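Local atomic coordinates of hypothetical methylmalonyl-CoA decarboxylase alpha subunit (Sulfolobus tokodaii, PDB entry 1X0U), a protein that belongs to the carboxyl transferase family of the ClpP/crotonase clan and is probably one subunit of a larger enzyme. Residues V93-A97 / A118-A122; K228-F234 / L305-W311. All coordinates share one frame; numbering follows the deposited sequence.

Contact 1 of 2, residues V93-A97 / A118-A122; sequences VFAYA and AYELA
Phe94 lays one face of its ring against the backbone of helix 109-125, over Ala118 O, Leu121 C and Ala122 N. With CG beside its own backbone N (chi1 -89°), the ring is carried outward from the strand, and its edge atoms divide the helix surface between them: CD1 lies 3.6 Å from Ala122 CB, while CZ, at the far end, meets Leu121 CB at 3.5 Å. Alanine suits positions 118 and 122 because a methyl leaves the ring room to approach the helical turn, where Ala122 N donates to Ala118 O (2.9 Å). Leucine at 121 adds a branch, CD1, beside Phe94 CE2, and Met504 of a second subunit packs on both side chains. Strand 91-98, helix 109-125 and the parallel strand 129-133 make up a beta-alpha-beta unit; the strand and helix segments run antiparallel, at 173°, with their axes 8.5 Å apart. Two residues on, Tyr96 projects from the same side of the strand, its CG held between backbone N and carbonyl carbon (chi1 66°). Its ring edge reaches Tyr119, CE1 to CE1 at 4.1 Å. Tyrosine suits both buried places: the rings pack, and one water joins the hydroxyls, 2.7 Å from Tyr96 OH and 2.9 Å from Tyr119 OH.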
ATOM      1  N   VAL A  93      14.465 -23.619 -11.873  1.00 16.19           N
ATOM      2  CA  VAL A  93      14.359 -24.052 -10.490  1.00 17.09           C
ATOM      3  C   VAL A  93      15.763 -24.138  -9.905  1.00 15.10           C
ATOM      4  O   VAL A  93      16.737 -24.360 -10.616  1.00 13.43           O
ATOM      5  CB  VAL A  93      13.609 -25.427 -10.326  1.00 17.10           C
ATOM      6  CG1 VAL A  93      12.964 -25.850 -11.639  1.00 15.78           C
ATOM      7  CG2 VAL A  93      14.536 -26.485  -9.771  1.00 13.53           C
ATOM      8  N   PHE A  94      15.852 -23.921  -8.604  1.00 14.87           N
ATOM      9  CA  PHE A  94      17.114 -23.988  -7.900  1.00 12.42           C
ATOM     10  C   PHE A  94      17.201 -25.319  -7.178  1.00 12.36           C
ATOM     11  O   PHE A  94      16.188 -25.968  -6.909  1.00  8.76           O
ATOM     12  CB  PHE A  94      17.232 -22.843  -6.888  1.00 14.19           C
ATOM     13  CG  PHE A  94      17.833 -21.585  -7.460  1.00 15.77           C
ATOM     14  CD1 PHE A  94      17.064 -20.706  -8.212  1.00 16.65           C
ATOM     15  CD2 PHE A  94      19.180 -21.294  -7.256  1.00 14.17           C
ATOM     16  CE1 PHE A  94      17.630 -19.554  -8.751  1.00 17.54           C
ATOM     17  CE2 PHE A  94      19.754 -20.153  -7.786  1.00 15.58           C
ATOM     18  CZ  PHE A  94      18.986 -19.281  -8.532  1.00 16.42           C
ATOM     19  N   ALA A  95      18.419 -25.734  -6.870  1.00 13.32           N
ATOM     20  CA  ALA A  95      18.611 -26.986  -6.163  1.00 14.21           C
ATOM     21  C   ALA A  95      19.990 -27.074  -5.550  1.00 12.94           C
ATOM     22  O   ALA A  95      20.908 -26.351  -5.935  1.00 11.35           O
ATOM     23  CB  ALA A  95      18.411 -28.167  -7.124  1.00 14.26           C
ATOM     24  N   TYR A  96      20.106 -27.945  -4.558  1.00 13.14           N
ATOM     25  CA  TYR A  96      21.381 -28.234  -3.948  1.00 12.07           C
ATOM     26  C   TYR A  96      21.391 -29.748  -3.847  1.00 11.90           C
ATOM     27  O   TYR A  96      20.341 -30.381  -3.687  1.00 10.87           O
ATOM     28  CB  TYR A  96      21.557 -27.580  -2.576  1.00  9.35           C
ATOM     29  CG  TYR A  96      20.647 -28.061  -1.477  1.00 11.04           C
ATOM     30  CD1 TYR A  96      19.542 -27.304  -1.082  1.00  8.82           C
ATOM     31  CD2 TYR A  96      20.918 -29.244  -0.789  1.00 10.31           C
ATOM     32  CE1 TYR A  96      18.741 -27.712  -0.032  1.00  9.44           C
ATOM     33  CE2 TYR A  96      20.118 -29.657   0.267  1.00 10.92           C
ATOM     34  CZ  TYR A  96      19.028 -28.883   0.638  1.00 11.06           C
ATOM     35  OH  TYR A  96      18.210 -29.297   1.664  1.00 12.37           O
ATOM     36  N   ALA A  97      22.575 -30.324  -3.992  1.00 10.87           N
ATOM     37  CA  ALA A  97      22.742 -31.765  -3.917  1.00 10.08           C
ATOM     38  C   ALA A  97      23.957 -31.994  -3.045  1.00  9.81           C
ATOM     39  O   ALA A  97      25.071 -31.627  -3.416  1.00  7.34           O
ATOM     40  CB  ALA A  97      22.969 -32.340  -5.311  1.00  6.09           C
ATOM     41  N   ALA A 118      21.622 -20.205  -2.288  1.00 16.86           N
ATOM     42  CA  ALA A 118      20.746 -20.721  -3.334  1.00 16.26           C
ATOM     43  C   ALA A 118      19.327 -20.280  -3.012  1.00 16.72           C
ATOM     44  O   ALA A 118      18.611 -19.790  -3.879  1.00 17.60           O
ATOM     45  CB  ALA A 118      20.820 -22.244  -3.389  1.00 16.07           C
ATOM     46  N   TYR A 119      18.926 -20.462  -1.755  1.00 16.40           N
ATOM     47  CA  TYR A 119      17.595 -20.064  -1.318  1.00 15.93           C
ATOM     48  C   TYR A 119      17.370 -18.564  -1.461  1.00 17.14           C
ATOM     49  O   TYR A 119      16.257 -18.138  -1.771  1.00 16.07           O
ATOM     50  CB  TYR A 119      17.352 -20.453   0.138  1.00 15.06           C
ATOM     51  CG  TYR A 119      16.721 -21.810   0.321  1.00 18.90           C
ATOM     52  CD1 TYR A 119      17.494 -22.916   0.655  1.00 20.65           C
ATOM     53  CD2 TYR A 119      15.343 -21.987   0.173  1.00 19.86           C
ATOM     54  CE1 TYR A 119      16.916 -24.170   0.844  1.00 22.23           C
ATOM     55  CE2 TYR A 119      14.752 -23.238   0.359  1.00 22.76           C
ATOM     56  CZ  TYR A 119      15.546 -24.326   0.697  1.00 24.14           C
ATOM     57  OH  TYR A 119      14.986 -25.565   0.910  1.00 22.73           O
ATOM     58  N   GLU A 120      18.411 -17.762  -1.225  1.00 16.47           N
ATOM     59  CA  GLU A 120      18.270 -16.308  -1.340  1.00 16.35           C
ATOM     60  C   GLU A 120      18.037 -15.930  -2.793  1.00 14.93           C
ATOM     61  O   GLU A 120      17.286 -15.016  -3.091  1.00 15.84           O
ATOM     62  CB  GLU A 120      19.525 -15.573  -0.842  1.00 16.25           C
ATOM     63  CG  GLU A 120      19.854 -15.712   0.646  1.00 15.88           C
ATOM     64  CD  GLU A 120      21.087 -14.888   1.034  1.00 17.26           C
ATOM     65  OE1 GLU A 120      21.984 -14.723   0.178  1.00 14.33           O
ATOM     66  OE2 GLU A 120      21.165 -14.416   2.185  1.00 14.78           O
ATOM     67  N   LEU A 121      18.707 -16.621  -3.701  1.00 14.26           N
ATOM     68  CA  LEU A 121      18.534 -16.323  -5.111  1.00 13.14           C
ATOM     69  C   LEU A 121      17.152 -16.781  -5.584  1.00 12.51           C
ATOM     70  O   LEU A 121      16.445 -16.044  -6.271  1.00 10.98           O
ATOM     71  CB  LEU A 121      19.629 -16.997  -5.936  1.00 11.81           C
ATOM     72  CG  LEU A 121      21.007 -16.332  -5.891  1.00 13.48           C
ATOM     73  CD1 LEU A 121      22.045 -17.195  -6.591  1.00 12.33           C
ATOM     74  CD2 LEU A 121      20.914 -14.961  -6.554  1.00 13.41           C
ATOM     75  N   ALA A 122      16.771 -17.992  -5.199  1.00 10.67           N
ATOM     76  CA  ALA A 122      15.480 -18.528  -5.604  1.00 12.81           C
ATOM     77  C   ALA A 122      14.357 -17.651  -5.065  1.00 12.57           C
ATOM     78  O   ALA A 122      13.308 -17.514  -5.688  1.00 11.86           O
ATOM     79  CB  ALA A 122      15.324 -19.971  -5.104  1.00 10.59           C
TER
HETATM   80  O   HOH W   1      16.036 -27.815   2.349  1.00 31.16           O

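Contact 2 of 2, residues K228-F234 / L305-W311; sequences KSGVVHF and LEVHKHW
Trp311 has CG opposite its backbone N (chi1 -173°), which swings the indole over Gly230, while His233, with CG beside its own N (chi1 -58°), brings CD2 against the ring of His308. These groups join the chain leaving helix 222-229 to the type I beta turn, His308 to Trp311, that follows strand 305-307, so the contact bridges the two mixed sheets of the carboxyl transferase fold. Gly230, the first residue beyond the helix, has positive phi, a conformation glycine takes readily. Lacking a side chain, it lets CA sit 3.4 Å from the centroid of the six-membered ring of Trp311, a CH-pi contact over the face. At the indole's rim NE1 donates to Lys228 O (2.9 Å), a bent bond whose acceptor lies somewhat out of the indole plane and whose donor stands well above the carbonyl plane. Ser229 OG accepts from Val231 N in an ST turn and is also hydrogen-bonded to His225, while Arg385 of a third subunit is hydrogen-bonded to Ser229 O. The His308 ring is held between Trp311 CE3 on one face and His233 CD2 on the other, and NE2 donates to Gly230 O at 2.8 Å, with the oxygen lying in the imidazole plane. That bond fixes the rotation of His308, and ND1 of His233, bonded to Ile188 N, sets the second imidazole; the two rings are inclined at 37°. Farther along, the Phe234 ring turns toward strand 305-307, its CZ 3.8 Å from Val307 CG2, an apolar fit for a buried place beside helix 239-252. Between the two segments, His308 N donates to a lone pair of His233 O (2.9 Å), and a water donates to His233 O and to Glu306 O (2.7 Å) while accepting from Lys309 N.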
ATOM      1  N   LYS A 228       3.647 -44.018   9.158  1.00 17.38           N
ATOM      2  CA  LYS A 228       3.299 -43.833  10.559  1.00 19.48           C
ATOM      3  C   LYS A 228       3.430 -42.398  11.063  1.00 19.92           C
ATOM      4  O   LYS A 228       2.469 -41.830  11.584  1.00 17.31           O
ATOM      5  CB  LYS A 228       4.141 -44.769  11.428  1.00 24.34           C
ATOM      6  CG  LYS A 228       3.919 -46.251  11.121  1.00 28.89           C
ATOM      7  CD  LYS A 228       4.889 -47.156  11.876  1.00 32.55           C
ATOM      8  CE  LYS A 228       4.476 -48.626  11.755  1.00 35.49           C
ATOM      9  NZ  LYS A 228       4.306 -49.079  10.335  1.00 36.27           N
ATOM     10  N   SER A 229       4.612 -41.810  10.891  1.00 18.70           N
ATOM     11  CA  SER A 229       4.891 -40.449  11.358  1.00 18.50           C
ATOM     12  C   SER A 229       4.292 -39.323  10.516  1.00 17.81           C
ATOM     13  O   SER A 229       4.055 -38.223  11.015  1.00 17.41           O
ATOM     14  CB  SER A 229       6.399 -40.232  11.419  1.00 19.47           C
ATOM     15  OG  SER A 229       6.909 -40.052  10.111  1.00 17.91           O
ATOM     16  N   GLY A 230       4.076 -39.591   9.235  1.00 17.60           N
ATOM     17  CA  GLY A 230       3.541 -38.573   8.353  1.00 16.36           C
ATOM     18  C   GLY A 230       4.613 -37.586   7.911  1.00 14.62           C
ATOM     19  O   GLY A 230       4.316 -36.602   7.233  1.00 15.80           O
ATOM     20  N   VAL A 231       5.862 -37.850   8.281  1.00 12.53           N
ATOM     21  CA  VAL A 231       6.963 -36.961   7.928  1.00 10.67           C
ATOM     22  C   VAL A 231       7.256 -36.952   6.436  1.00 10.62           C
ATOM     23  O   VAL A 231       7.599 -35.919   5.871  1.00  9.89           O
ATOM     24  CB  VAL A 231       8.253 -37.347   8.690  1.00 11.77           C
ATOM     25  CG1 VAL A 231       9.426 -36.529   8.194  1.00 11.35           C
ATOM     26  CG2 VAL A 231       8.060 -37.125  10.177  1.00 11.05           C
ATOM     27  N   VAL A 232       7.129 -38.113   5.805  1.00 11.52           N
ATOM     28  CA  VAL A 232       7.386 -38.246   4.383  1.00 11.70           C
ATOM     29  C   VAL A 232       6.079 -38.159   3.617  1.00 13.51           C
ATOM     30  O   VAL A 232       5.076 -38.726   4.041  1.00 13.97           O
ATOM     31  CB  VAL A 232       8.083 -39.587   4.093  1.00 12.78           C
ATOM     32  CG1 VAL A 232       7.988 -39.934   2.608  1.00 12.49           C
ATOM     33  CG2 VAL A 232       9.543 -39.489   4.518  1.00 14.38           C
ATOM     34  N   HIS A 233       6.096 -37.451   2.487  1.00 13.01           N
ATOM     35  CA  HIS A 233       4.900 -37.275   1.663  1.00 13.47           C
ATOM     36  C   HIS A 233       4.824 -38.265   0.508  1.00 13.25           C
ATOM     37  O   HIS A 233       3.739 -38.650   0.090  1.00 12.94           O
ATOM     38  CB  HIS A 233       4.828 -35.836   1.126  1.00 11.21           C
ATOM     39  CG  HIS A 233       4.817 -34.803   2.204  1.00 12.48           C
ATOM     40  ND1 HIS A 233       5.973 -34.284   2.745  1.00 12.04           N
ATOM     41  CD2 HIS A 233       3.796 -34.268   2.913  1.00 11.15           C
ATOM     42  CE1 HIS A 233       5.663 -33.476   3.743  1.00 12.30           C
ATOM     43  NE2 HIS A 233       4.349 -33.451   3.865  1.00 12.59           N
ATOM     44  N   PHE A 234       5.981 -38.664  -0.010  1.00 15.53           N
ATOM     45  CA  PHE A 234       6.036 -39.636  -1.098  1.00 15.78           C
ATOM     46  C   PHE A 234       7.158 -40.613  -0.826  1.00 18.25           C
ATOM     47  O   PHE A 234       8.295 -40.200  -0.536  1.00 18.57           O
ATOM     48  CB  PHE A 234       6.337 -38.986  -2.445  1.00 14.05           C
ATOM     49  CG  PHE A 234       5.376 -37.929  -2.848  1.00 14.24           C
ATOM     50  CD1 PHE A 234       5.679 -36.584  -2.653  1.00 12.96           C
ATOM     51  CD2 PHE A 234       4.181 -38.266  -3.465  1.00 12.21           C
ATOM     52  CE1 PHE A 234       4.810 -35.587  -3.072  1.00 11.45           C
ATOM     53  CE2 PHE A 234       3.306 -37.278  -3.882  1.00 11.71           C
ATOM     54  CZ  PHE A 234       3.617 -35.935  -3.690  1.00 12.10           C
ATOM     55  N   LEU A 305      -1.858 -37.444  -8.763  1.00 13.04           N
ATOM     56  CA  LEU A 305      -0.588 -37.534  -8.045  1.00 13.28           C
ATOM     57  C   LEU A 305      -0.995 -37.453  -6.582  1.00 13.53           C
ATOM     58  O   LEU A 305      -1.300 -36.369  -6.057  1.00 12.67           O
ATOM     59  CB  LEU A 305       0.343 -36.369  -8.424  1.00 11.54           C
ATOM     60  CG  LEU A 305       1.809 -36.478  -7.962  1.00 15.10           C
ATOM     61  CD1 LEU A 305       2.592 -35.240  -8.343  1.00  9.64           C
ATOM     62  CD2 LEU A 305       1.851 -36.651  -6.474  1.00 14.69           C
ATOM     63  N   GLU A 306      -1.005 -38.605  -5.921  1.00 13.34           N
ATOM     64  CA  GLU A 306      -1.438 -38.656  -4.536  1.00 14.36           C
ATOM     65  C   GLU A 306      -0.381 -38.348  -3.487  1.00 14.53           C
ATOM     66  O   GLU A 306       0.672 -38.986  -3.427  1.00 14.41           O
ATOM     67  CB  GLU A 306      -2.077 -40.013  -4.236  1.00 12.96           C
ATOM     68  CG  GLU A 306      -2.815 -40.031  -2.913  1.00 12.37           C
ATOM     69  CD  GLU A 306      -3.733 -41.222  -2.782  1.00 12.16           C
ATOM     70  OE1 GLU A 306      -4.087 -41.811  -3.813  1.00 14.52           O
ATOM     71  OE2 GLU A 306      -4.112 -41.566  -1.653  1.00 12.21           O
ATOM     72  N   VAL A 307      -0.694 -37.356  -2.658  1.00 13.34           N
ATOM     73  CA  VAL A 307       0.181 -36.913  -1.578  1.00 12.99           C
ATOM     74  C   VAL A 307      -0.132 -37.729  -0.320  1.00 13.97           C
ATOM     75  O   VAL A 307      -1.302 -37.991  -0.024  1.00 12.86           O
ATOM     76  CB  VAL A 307      -0.050 -35.400  -1.283  1.00 12.70           C
ATOM     77  CG1 VAL A 307       0.828 -34.930  -0.127  1.00 12.40           C
ATOM     78  CG2 VAL A 307       0.247 -34.589  -2.520  1.00 11.40           C
ATOM     79  N   HIS A 308       0.905 -38.121   0.422  1.00 14.94           N
ATOM     80  CA  HIS A 308       0.721 -38.909   1.645  1.00 14.63           C
ATOM     81  C   HIS A 308      -0.102 -40.172   1.381  1.00 16.47           C
ATOM     82  O   HIS A 308      -0.893 -40.601   2.226  1.00 17.94           O
ATOM     83  CB  HIS A 308       0.014 -38.062   2.701  1.00 14.00           C
ATOM     84  CG  HIS A 308       0.941 -37.359   3.644  1.00 14.62           C
ATOM     85  ND1 HIS A 308       0.651 -36.124   4.191  1.00 12.75           N
ATOM     86  CD2 HIS A 308       2.118 -37.746   4.194  1.00 14.26           C
ATOM     87  CE1 HIS A 308       1.605 -35.784   5.037  1.00 14.77           C
ATOM     88  NE2 HIS A 308       2.508 -36.751   5.059  1.00 16.65           N
ATOM     89  N   LYS A 309       0.089 -40.768   0.212  1.00 16.05           N
ATOM     90  CA  LYS A 309      -0.662 -41.957  -0.168  1.00 16.94           C
ATOM     91  C   LYS A 309      -0.727 -43.045   0.907  1.00 17.00           C
ATOM     92  O   LYS A 309      -1.798 -43.572   1.191  1.00 17.29           O
ATOM     93  CB  LYS A 309      -0.089 -42.548  -1.461  1.00 17.78           C
ATOM     94  CG  LYS A 309      -0.967 -43.618  -2.088  1.00 20.45           C
ATOM     95  CD  LYS A 309      -0.429 -44.065  -3.444  1.00 24.70           C
ATOM     96  CE  LYS A 309      -1.285 -45.180  -4.042  1.00 29.02           C
ATOM     97  NZ  LYS A 309      -0.844 -45.550  -5.423  1.00 29.94           N
ATOM     98  N   HIS A 310       0.409 -43.348   1.526  1.00 18.30           N
ATOM     99  CA  HIS A 310       0.472 -44.399   2.533  1.00 17.80           C
ATOM    100  C   HIS A 310       0.261 -43.996   3.985  1.00 15.73           C
ATOM    101  O   HIS A 310       0.331 -44.839   4.879  1.00 14.08           O
ATOM    102  CB  HIS A 310       1.798 -45.146   2.381  1.00 21.74           C
ATOM    103  CG  HIS A 310       2.045 -45.623   0.988  1.00 24.17           C
ATOM    104  ND1 HIS A 310       3.164 -45.268   0.267  1.00 25.09           N
ATOM    105  CD2 HIS A 310       1.277 -46.366   0.155  1.00 26.37           C
ATOM    106  CE1 HIS A 310       3.073 -45.765  -0.954  1.00 27.88           C
ATOM    107  NE2 HIS A 310       1.937 -46.436  -1.048  1.00 28.58           N
ATOM    108  N   TRP A 311      -0.001 -42.720   4.230  1.00 15.87           N
ATOM    109  CA  TRP A 311      -0.236 -42.250   5.597  1.00 14.38           C
ATOM    110  C   TRP A 311      -1.700 -41.818   5.720  1.00 13.73           C
ATOM    111  O   TRP A 311      -2.217 -41.112   4.856  1.00 13.89           O
ATOM    112  CB  TRP A 311       0.694 -41.065   5.920  1.00 12.51           C
ATOM    113  CG  TRP A 311       0.645 -40.617   7.354  1.00  9.14           C
ATOM    114  CD1 TRP A 311       0.857 -41.390   8.462  1.00  8.56           C
ATOM    115  CD2 TRP A 311       0.403 -39.290   7.833  1.00  8.86           C
ATOM    116  NE1 TRP A 311       0.765 -40.625   9.600  1.00  9.70           N
ATOM    117  CE2 TRP A 311       0.489 -39.333   9.245  1.00  7.80           C
ATOM    118  CE3 TRP A 311       0.124 -38.066   7.208  1.00  8.43           C
ATOM    119  CZ2 TRP A 311       0.306 -38.195  10.041  1.00  8.80           C
ATOM    120  CZ3 TRP A 311      -0.058 -36.933   8.006  1.00  8.84           C
ATOM    121  CH2 TRP A 311       0.036 -37.008   9.405  1.00  7.36           C
TER
HETATM  122  O   HOH W   2       2.300 -40.355  -1.692  1.00 20.18           O

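Overall arrangement
Contact 1 closes before contact 2 opens along the chain, and their centres lie 25 Å apart, with about 13 Å between nearest atoms. Contact 1 is internal to the first half, packing helix 109-125 on strand 91-98, third in the first mixed sheet. Contact 2 begins in that half too, where the chain leaves helix 222-229 for strand 234-236, but its partner is strand 305-307 of the second sheet and the turn after it; both strands are outermost in their sheets within this chain. One contact thus builds a layer within a sheet-and-helix unit, and the other couples two such units. Each also touches a neighbouring subunit, a different one in each case, within the six-chain assembly.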